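Local atomic coordinates of putative ring-cleaving dioxygenase MhqO (Bacillus subtilis subsp. subtilis, PDB entry 3OAJ), a protein that is a putative iron-dependent extradiol ring-cleavage dioxygenase that may contribute to the breakdown and detoxification of aromatic compounds. Residues A[9-22]-A[57-69]. Sequence-based numbering, arbitrary orientation.
Sequences IHHITAIVGHPQEN and KPGTIITFFPWAG. With ZN (zinc ion), chain C; SO4 (sulfate ion), chain D.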
loop_
_atom_site.group_PDB
_atom_site.type_symbol
_atom_site.label_atom_id
_atom_site.label_comp_id
_atom_site.label_asym_id
_atom_site.label_seq_id
_atom_site.Cartn_x
_atom_site.Cartn_y
_atom_site.Cartn_z
ATOM N N ILE A 9 -7.872 -2.954 2.904
ATOM C CA ILE A 9 -6.821 -2.776 1.915
ATOM C C ILE A 9 -6.090 -4.114 1.651
ATOM O O ILE A 9 -5.772 -4.875 2.592
ATOM C CB ILE A 9 -5.813 -1.725 2.402
ATOM C CG1 ILE A 9 -6.483 -0.344 2.569
ATOM C CG2 ILE A 9 -4.577 -1.659 1.478
ATOM C CD1 ILE A 9 -5.648 0.653 3.392
ATOM N N HIS A 10 -5.863 -4.391 0.365
ATOM C CA HIS A 10 -5.013 -5.478 -0.090
ATOM C C HIS A 10 -3.575 -4.968 -0.193
ATOM O O HIS A 10 -2.684 -5.491 0.456
ATOM C CB HIS A 10 -5.529 -6.031 -1.442
ATOM C CG HIS A 10 -4.801 -7.240 -1.931
ATOM N ND1 HIS A 10 -3.550 -7.172 -2.510
ATOM C CD2 HIS A 10 -5.158 -8.548 -1.957
ATOM C CE1 HIS A 10 -3.157 -8.390 -2.843
ATOM N NE2 HIS A 10 -4.123 -9.238 -2.548
ATOM N N HIS A 11 -3.361 -3.949 -1.020
ATOM C CA HIS A 11 -2.041 -3.327 -1.139
ATOM C C HIS A 11 -2.226 -1.891 -1.603
ATOM O O HIS A 11 -3.320 -1.499 -2.005
ATOM C CB HIS A 11 -1.128 -4.084 -2.127
ATOM C CG HIS A 11 -1.622 -4.102 -3.541
ATOM N ND1 HIS A 11 -2.477 -5.076 -4.019
ATOM C CD2 HIS A 11 -1.346 -3.291 -4.594
ATOM C CE1 HIS A 11 -2.703 -4.865 -5.305
ATOM N NE2 HIS A 11 -2.038 -3.785 -5.679
ATOM N N ILE A 12 -1.156 -1.111 -1.496
ATOM C CA ILE A 12 -1.085 0.222 -2.047
ATOM C C ILE A 12 0.157 0.267 -2.926
ATOM O O ILE A 12 1.192 -0.309 -2.615
ATOM C CB ILE A 12 -0.981 1.258 -0.883
ATOM C CG1 ILE A 12 -2.321 1.355 -0.146
ATOM C CG2 ILE A 12 -0.548 2.631 -1.372
ATOM C CD1 ILE A 12 -2.242 2.010 1.228
ATOM N N THR A 13 0.057 1.004 -4.027
ATOM C CA THR A 13 1.120 1.049 -5.014
ATOM C C THR A 13 1.517 2.491 -5.286
ATOM O O THR A 13 0.668 3.357 -5.516
ATOM C CB THR A 13 0.695 0.333 -6.307
ATOM O OG1 THR A 13 0.502 -1.045 -6.001
ATOM C CG2 THR A 13 1.733 0.513 -7.456
ATOM N N ALA A 14 2.826 2.719 -5.233
ATOM C CA ALA A 14 3.383 4.055 -5.403
ATOM C C ALA A 14 4.538 4.097 -6.392
ATOM O O ALA A 14 5.264 3.125 -6.554
ATOM C CB ALA A 14 3.854 4.589 -4.060
ATOM N N ILE A 15 4.692 5.245 -7.047
ATOM C CA ILE A 15 5.851 5.494 -7.893
ATOM C C ILE A 15 6.867 6.223 -7.023
ATOM O O ILE A 15 6.524 7.188 -6.338
ATOM C CB ILE A 15 5.492 6.326 -9.149
ATOM C CG1 ILE A 15 4.497 5.548 -10.023
ATOM C CG2 ILE A 15 6.747 6.642 -9.929
ATOM C CD1 ILE A 15 4.023 6.287 -11.285
ATOM N N VAL A 16 8.103 5.724 -7.015
ATOM C CA VAL A 16 9.177 6.313 -6.197
ATOM C C VAL A 16 10.480 6.427 -6.990
ATOM O O VAL A 16 10.481 6.260 -8.203
ATOM C CB VAL A 16 9.390 5.519 -4.875
ATOM C CG1 VAL A 16 8.152 5.627 -3.964
ATOM C CG2 VAL A 16 9.774 4.060 -5.162
ATOM N N GLY A 17 11.578 6.710 -6.288
ATOM C CA GLY A 17 12.902 6.906 -6.890
ATOM C C GLY A 17 13.751 5.648 -6.897
ATOM O O GLY A 17 13.234 4.544 -7.020
ATOM N N HIS A 18 15.063 5.822 -6.769
ATOM C CA HIS A 18 16.021 4.720 -6.860
ATOM C C HIS A 18 15.631 3.503 -6.010
ATOM O O HIS A 18 15.338 3.664 -4.820
ATOM C CB HIS A 18 17.395 5.224 -6.400
ATOM C CG HIS A 18 18.543 4.364 -6.830
ATOM N ND1 HIS A 18 18.740 3.083 -6.354
ATOM C CD2 HIS A 18 19.578 4.617 -7.666
ATOM C CE1 HIS A 18 19.835 2.577 -6.894
ATOM N NE2 HIS A 18 20.366 3.490 -7.688
ATOM N N PRO A 19 15.690 2.283 -6.599
ATOM C CA PRO A 19 15.356 1.081 -5.821
ATOM C C PRO A 19 16.196 0.838 -4.570
ATOM O O PRO A 19 15.672 0.288 -3.606
ATOM C CB PRO A 19 15.507 -0.068 -6.832
ATOM C CG PRO A 19 16.401 0.473 -7.899
ATOM C CD PRO A 19 16.103 1.944 -7.979
ATOM N N GLN A 20 17.475 1.223 -4.564
ATOM C CA GLN A 20 18.279 1.035 -3.361
ATOM C C GLN A 20 17.823 1.957 -2.226
ATOM O O GLN A 20 17.762 1.538 -1.069
ATOM C CB GLN A 20 19.783 1.205 -3.629
ATOM C CG GLN A 20 20.653 0.860 -2.417
ATOM C CD GLN A 20 20.587 -0.618 -2.051
ATOM O OE1 GLN A 20 21.196 -1.449 -2.717
ATOM N NE2 GLN A 20 19.833 -0.949 -1.011
ATOM N N GLU A 21 17.509 3.205 -2.570
ATOM C CA GLU A 21 16.990 4.167 -1.595
ATOM C C GLU A 21 15.636 3.720 -1.037
ATOM O O GLU A 21 15.402 3.746 0.181
ATOM C CB GLU A 21 16.871 5.548 -2.243
ATOM C CG GLU A 21 18.200 6.157 -2.624
ATOM C CD GLU A 21 18.055 7.461 -3.397
ATOM O OE1 GLU A 21 16.921 7.998 -3.488
ATOM O OE2 GLU A 21 19.096 7.952 -3.899
ATOM N N ASN A 22 14.760 3.279 -1.933
ATOM C CA ASN A 22 13.461 2.729 -1.555
ATOM C C ASN A 22 13.637 1.557 -0.591
ATOM O O ASN A 22 13.045 1.528 0.488
ATOM C CB ASN A 22 12.738 2.301 -2.839
ATOM C CG ASN A 22 11.397 1.630 -2.587
ATOM O OD1 ASN A 22 11.189 0.492 -2.997
ATOM N ND2 ASN A 22 10.479 2.340 -1.958
ATOM N N LYS A 57 1.275 -10.784 3.598
ATOM C CA LYS A 57 -0.164 -11.023 3.706
ATOM C C LYS A 57 -0.965 -9.828 3.193
ATOM O O LYS A 57 -0.535 -8.681 3.355
ATOM C CB LYS A 57 -0.538 -11.338 5.161
ATOM C CG LYS A 57 0.032 -12.651 5.663
ATOM C CD LYS A 57 -0.429 -13.832 4.817
ATOM C CE LYS A 57 0.072 -15.140 5.397
ATOM N NZ LYS A 57 -0.129 -16.251 4.423
ATOM N N PRO A 58 -2.153 -10.084 2.610
ATOM C CA PRO A 58 -3.001 -8.957 2.223
ATOM C C PRO A 58 -3.239 -8.018 3.403
ATOM O O PRO A 58 -3.411 -8.461 4.547
ATOM C CB PRO A 58 -4.296 -9.621 1.756
ATOM C CG PRO A 58 -3.850 -10.988 1.274
ATOM C CD PRO A 58 -2.712 -11.386 2.187
ATOM N N GLY A 59 -3.189 -6.721 3.119
ATOM C CA GLY A 59 -3.334 -5.714 4.159
ATOM C C GLY A 59 -2.023 -5.254 4.762
ATOM O O GLY A 59 -2.025 -4.351 5.599
ATOM N N THR A 60 -0.913 -5.844 4.304
ATOM C CA THR A 60 0.434 -5.450 4.742
ATOM C C THR A 60 1.335 -5.004 3.597
ATOM O O THR A 60 2.463 -4.585 3.836
ATOM C CB THR A 60 1.182 -6.600 5.458
ATOM O OG1 THR A 60 1.702 -7.527 4.494
ATOM C CG2 THR A 60 0.314 -7.357 6.507
ATOM N N ILE A 61 0.822 -5.081 2.365
ATOM C CA ILE A 61 1.631 -5.026 1.148
ATOM C C ILE A 61 1.736 -3.621 0.565
ATOM O O ILE A 61 0.752 -3.057 0.100
ATOM C CB ILE A 61 1.042 -5.946 0.051
ATOM C CG1 ILE A 61 0.835 -7.380 0.570
ATOM C CG2 ILE A 61 1.911 -5.919 -1.221
ATOM C CD1 ILE A 61 -0.150 -8.183 -0.280
ATOM N N ILE A 62 2.936 -3.065 0.624
ATOM C CA ILE A 62 3.236 -1.794 -0.036
ATOM C C ILE A 62 4.111 -2.110 -1.234
ATOM O O ILE A 62 5.090 -2.846 -1.139
ATOM C CB ILE A 62 3.868 -0.757 0.969
ATOM C CG1 ILE A 62 4.040 0.625 0.304
ATOM C CG2 ILE A 62 5.168 -1.285 1.595
ATOM C CD1 ILE A 62 2.735 1.365 -0.002
ATOM N N THR A 63 3.739 -1.551 -2.380
ATOM C CA THR A 63 4.393 -1.890 -3.637
ATOM C C THR A 63 4.885 -0.643 -4.357
ATOM O O THR A 63 4.297 0.434 -4.228
ATOM C CB THR A 63 3.484 -2.746 -4.590
ATOM O OG1 THR A 63 3.042 -1.953 -5.696
ATOM C CG2 THR A 63 2.287 -3.338 -3.884
ATOM N N PHE A 64 5.971 -0.808 -5.119
ATOM C CA PHE A 64 6.662 0.346 -5.700
ATOM C C PHE A 64 7.103 0.113 -7.123
ATOM O O PHE A 64 7.575 -0.976 -7.471
ATOM C CB PHE A 64 7.916 0.659 -4.873
ATOM C CG PHE A 64 7.623 1.013 -3.461
ATOM C CD1 PHE A 64 7.092 2.268 -3.132
ATOM C CD2 PHE A 64 7.826 0.061 -2.448
ATOM C CE1 PHE A 64 6.802 2.581 -1.801
ATOM C CE2 PHE A 64 7.550 0.359 -1.124
ATOM C CZ PHE A 64 7.029 1.628 -0.801
ATOM N N PHE A 65 6.954 1.156 -7.931
ATOM C CA PHE A 65 7.648 1.263 -9.211
ATOM C C PHE A 65 8.817 2.245 -9.011
ATOM O O PHE A 65 8.611 3.462 -9.059
ATOM C CB PHE A 65 6.689 1.750 -10.300
ATOM C CG PHE A 65 5.516 0.839 -10.529
ATOM C CD1 PHE A 65 5.701 -0.496 -10.885
ATOM C CD2 PHE A 65 4.217 1.326 -10.416
ATOM C CE1 PHE A 65 4.592 -1.344 -11.093
ATOM C CE2 PHE A 65 3.121 0.502 -10.637
ATOM C CZ PHE A 65 3.304 -0.825 -10.972
ATOM N N PRO A 66 10.025 1.724 -8.732
ATOM C CA PRO A 66 11.141 2.628 -8.493
ATOM C C PRO A 66 11.808 3.046 -9.800
ATOM O O PRO A 66 12.462 2.231 -10.463
ATOM C CB PRO A 66 12.098 1.801 -7.614
ATOM C CG PRO A 66 11.686 0.382 -7.765
ATOM C CD PRO A 66 10.368 0.315 -8.455
ATOM N N TRP A 67 11.637 4.301 -10.187
ATOM C CA TRP A 67 12.448 4.802 -11.291
ATOM C C TRP A 67 13.283 6.035 -10.940
ATOM O O TRP A 67 12.760 7.138 -10.760
ATOM C CB TRP A 67 11.672 4.927 -12.611
ATOM C CG TRP A 67 10.334 5.625 -12.588
ATOM C CD1 TRP A 67 10.075 6.912 -12.191
ATOM C CD2 TRP A 67 9.086 5.096 -13.064
ATOM N NE1 TRP A 67 8.740 7.203 -12.366
ATOM C CE2 TRP A 67 8.111 6.108 -12.901
ATOM C CE3 TRP A 67 8.696 3.862 -13.603
ATOM C CZ2 TRP A 67 6.765 5.918 -13.254
ATOM C CZ3 TRP A 67 7.352 3.672 -13.951
ATOM C CH2 TRP A 67 6.406 4.700 -13.772
ATOM N N ALA A 68 14.590 5.802 -10.827
ATOM C CA ALA A 68 15.560 6.811 -10.411
ATOM C C ALA A 68 15.564 8.002 -11.360
ATOM O O ALA A 68 15.432 7.839 -12.577
ATOM C CB ALA A 68 16.955 6.195 -10.311
ATOM N N GLY A 69 15.714 9.196 -10.792
ATOM C CA GLY A 69 15.671 10.436 -11.566
ATOM C C GLY A 69 14.521 11.341 -11.158
ATOM O O GLY A 69 14.471 12.510 -11.557
HETATM ZN ZN ZN C . -2.470 -2.804 -7.483
HETATM S S SO4 D . -0.739 -3.479 -9.137
HETATM O O1 SO4 D . -1.257 -2.626 -10.205
HETATM O O2 SO4 D . 0.389 -4.285 -9.558
HETATM O O3 SO4 D . -0.367 -2.700 -7.955
HETATM O O4 SO4 D . -1.807 -4.424 -8.796
#
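T13 OG1 has two polar partners, lying 2.7 Å from T63 OG1 and donating to sulfate O3 at 2.7 Å; T63 OG1 is also hydrogen-bonded to H48. The sulfate, probably from crystallisation, chelates zinc through O3 and O4. H11 NE2 binds the same metal at 2.1 Å, and E266 and H218 complete its protein ligands, the three residues predicted to hold Fe(2+). H11 ND1 donates a straight bond (180°) to H10 ND1, in the H11 ring plane; together with the zinc bond at NE2, this holds the ring's rotation. T63 CG2 packs obliquely against it. On the sheet face of H11, T13, I15, T63 and F65, T13 CG2 meets F65 CE2 (3.5 Å), and I15 CG2 and CD1 pack obliquely against the W67 indole, CG2 3.2 Å from NE1. On that of I12, A14, V16 and F64, N22 ND2 sits 3.3 Å above the centre of the F64 ring; CG anti to the backbone N (chi1 177°) carries the amide there, while OD1 is buried without a partner. V16 CG1 touches F64 CD1. The backbone ladder of the parallel pair runs from I12 N–I61 O to W67 N–V16 O. Strand 9-16 lies between 61-66 and antiparallel 215-223, at the centre of the metal-bearing sheet of this vicinal oxygen chelate fold; a classic bulge sets H10 and H11 opposite A220, and helix 19-29 leads off beside P66.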